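Local coordinates for protein GH61E (Thielavia terrestris, PDB 3EJA) that probably cleaves cellulose and related polysaccharides oxidatively, as a copper-dependent lytic polysaccharide monooxygenase of family AA9, here with magnesium in the metal site, at residues 133-138 with 154-159. Numbering follows the deposited sequence.
Sequences LLRAEQ and ISCAQL
Leu134 and Ala157, and again Ala136 and Ser155, face each other as antiparallel hydrogen-bonded pairs, in a ladder whose bonds run from 2.8 Å for Ala136 N to Ser155 O up to a more bent one, with Ser155 N to Ala136 O at 3.2 Å. Between and beyond them, Leu133 with Gln158, Arg135 with Cys156 and Glu137 with Ile154 form the non-hydrogen-bonded pairs, and their side chains share one face of the sheet. On that face Arg135 runs extended from CG to NE, with CG anti to the backbone N (chi1 176°). The foot of the chain rests on sulfur, Arg135 CB lying 3.8 Å from SG of Cys156, which is tied to Cys38 in a disulfide. The far end of Arg135 crosses Ile154 at a slant, its NH2 3.6 Å from CD1 of Ile154. From there the guanidinium reaches along its own strand to Glu137, in a salt bridge in which Glu137 OE1 lies 2.7 Å from Arg135 NH2, in the guanidinium plane, although it is approached from above the carboxylate plane. Arg135 NH2 also donates a hydrogen bond to Ile36 O, and Glu137 OE2 is hydrogen-bonded to Gln73 NE2 and Tyr179 OH, so this buried charge pair is well supplied with partners. An alanine in place of Arg135 would probably leave the Glu137 carboxylate buried without its countercharge and open a gap beside Ile154 and the disulfide. On the other face, Leu134 CD2 meets Leu159 CD2 at 4.0 Å, while Ser155 OG is hydrogen-bonded to Trp4 O and Tyr60 OH. Residues of strands 3-7 and 57-63 cover this side, making it the interior between two sheets, while the hairpin of strands 130-140 and 151-162 supplies two inner strands of one sheet in the fibronectin type III-like beta sandwich of AA9 enzymes.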
loop_
_atom_site.group_PDB
_atom_site.type_symbol
_atom_site.label_atom_id
_atom_site.label_comp_id
_atom_site.label_asym_id
_atom_site.label_seq_id
_atom_site.Cartn_x
_atom_site.Cartn_y
_atom_site.Cartn_z
ATOM N N LEU A 133 -5.241 -9.525 -2.968
ATOM C CA LEU A 133 -4.570 -8.366 -3.522
ATOM C C LEU A 133 -3.709 -7.770 -2.406
ATOM O O LEU A 133 -4.145 -7.686 -1.256
ATOM C CB LEU A 133 -5.583 -7.329 -4.026
ATOM C CG LEU A 133 -6.476 -7.655 -5.231
ATOM C CD1 LEU A 133 -7.547 -6.576 -5.442
ATOM C CD2 LEU A 133 -5.646 -7.850 -6.502
ATOM N N LEU A 134 -2.488 -7.380 -2.759
ATOM C CA LEU A 134 -1.571 -6.735 -1.832
ATOM C C LEU A 134 -1.290 -5.320 -2.335
ATOM O O LEU A 134 -0.675 -5.125 -3.391
ATOM C CB LEU A 134 -0.274 -7.549 -1.705
ATOM C CG LEU A 134 0.896 -6.940 -0.913
ATOM C CD1 LEU A 134 0.548 -6.746 0.575
ATOM C CD2 LEU A 134 2.141 -7.809 -1.084
ATOM N N ARG A 135 -1.758 -4.335 -1.579
ATOM C CA ARG A 135 -1.647 -2.936 -1.965
ATOM C C ARG A 135 -0.398 -2.306 -1.356
ATOM O O ARG A 135 -0.219 -2.348 -0.129
ATOM C CB ARG A 135 -2.911 -2.182 -1.529
ATOM C CG ARG A 135 -2.901 -0.680 -1.782
ATOM C CD ARG A 135 -4.186 -0.040 -1.240
ATOM N NE ARG A 135 -4.208 1.410 -1.464
ATOM C CZ ARG A 135 -3.695 2.306 -0.619
ATOM N NH1 ARG A 135 -3.138 1.915 0.522
ATOM N NH2 ARG A 135 -3.747 3.598 -0.909
ATOM N N ALA A 136 0.451 -1.739 -2.218
ATOM C CA ALA A 136 1.650 -0.994 -1.797
ATOM C C ALA A 136 1.335 0.480 -1.830
ATOM O O ALA A 136 0.683 0.959 -2.762
ATOM C CB ALA A 136 2.835 -1.285 -2.719
ATOM N N GLU A 137 1.784 1.197 -0.802
ATOM C CA GLU A 137 1.577 2.623 -0.723
ATOM C C GLU A 137 2.783 3.331 -0.113
ATOM O O GLU A 137 3.331 2.862 0.880
ATOM C CB GLU A 137 0.338 2.879 0.135
ATOM C CG GLU A 137 0.120 4.302 0.579
ATOM C CD GLU A 137 -1.040 4.388 1.536
ATOM O OE1 GLU A 137 -2.152 4.650 1.066
ATOM O OE2 GLU A 137 -0.854 4.145 2.743
ATOM N N GLN A 138 3.185 4.453 -0.707
ATOM C CA GLN A 138 4.036 5.422 -0.010
ATOM C C GLN A 138 3.395 6.790 -0.171
ATOM O O GLN A 138 2.897 7.121 -1.244
ATOM C CB GLN A 138 5.481 5.422 -0.519
ATOM C CG GLN A 138 6.488 6.049 0.480
ATOM C CD GLN A 138 6.798 7.514 0.211
ATOM O OE1 GLN A 138 6.527 8.037 -0.878
ATOM N NE2 GLN A 138 7.414 8.181 1.203
ATOM N N ILE A 154 1.383 4.174 -5.452
ATOM C CA ILE A 154 0.573 2.976 -5.183
ATOM C C ILE A 154 0.684 1.925 -6.291
ATOM O O ILE A 154 0.828 2.270 -7.455
ATOM C CB ILE A 154 -0.955 3.366 -5.041
ATOM C CG1 ILE A 154 -1.202 4.234 -3.793
ATOM C CG2 ILE A 154 -1.886 2.126 -5.022
ATOM C CD1 ILE A 154 -2.456 5.117 -3.910
ATOM N N SER A 155 0.589 0.651 -5.914
ATOM C CA SER A 155 0.220 -0.423 -6.852
ATOM C C SER A 155 -0.395 -1.608 -6.090
ATOM O O SER A 155 -0.370 -1.634 -4.859
ATOM C CB SER A 155 1.414 -0.878 -7.699
ATOM O OG SER A 155 2.253 -1.727 -6.958
ATOM N N CYS A 156 -0.939 -2.586 -6.815
ATOM C CA CYS A 156 -1.455 -3.799 -6.180
ATOM C C CYS A 156 -0.950 -5.064 -6.849
ATOM O O CYS A 156 -0.987 -5.183 -8.079
ATOM C CB CYS A 156 -2.982 -3.816 -6.173
ATOM S SG CYS A 156 -3.765 -2.506 -5.207
ATOM N N ALA A 157 -0.489 -6.002 -6.025
ATOM C CA ALA A 157 0.032 -7.280 -6.508
ATOM C C ALA A 157 -1.005 -8.379 -6.302
ATOM O O ALA A 157 -1.842 -8.284 -5.398
ATOM C CB ALA A 157 1.330 -7.638 -5.784
ATOM N N GLN A 158 -0.936 -9.410 -7.149
ATOM C CA GLN A 158 -1.839 -10.565 -7.067
ATOM C C GLN A 158 -1.119 -11.744 -6.413
ATOM O O GLN A 158 -0.070 -12.186 -6.896
ATOM C CB GLN A 158 -2.366 -10.933 -8.460
ATOM C CG GLN A 158 -3.140 -9.771 -9.119
ATOM C CD GLN A 158 -3.667 -10.049 -10.529
ATOM O OE1 GLN A 158 -4.489 -9.281 -11.038
ATOM N NE2 GLN A 158 -3.203 -11.127 -11.162
ATOM N N LEU A 159 -1.685 -12.219 -5.305
ATOM C CA LEU A 159 -1.093 -13.273 -4.474
ATOM C C LEU A 159 -1.990 -14.507 -4.367
ATOM O O LEU A 159 -3.221 -14.397 -4.366
ATOM C CB LEU A 159 -0.827 -12.734 -3.056
ATOM C CG LEU A 159 0.532 -12.102 -2.713
ATOM C CD1 LEU A 159 0.985 -11.096 -3.754
ATOM C CD2 LEU A 159 0.520 -11.474 -1.307
#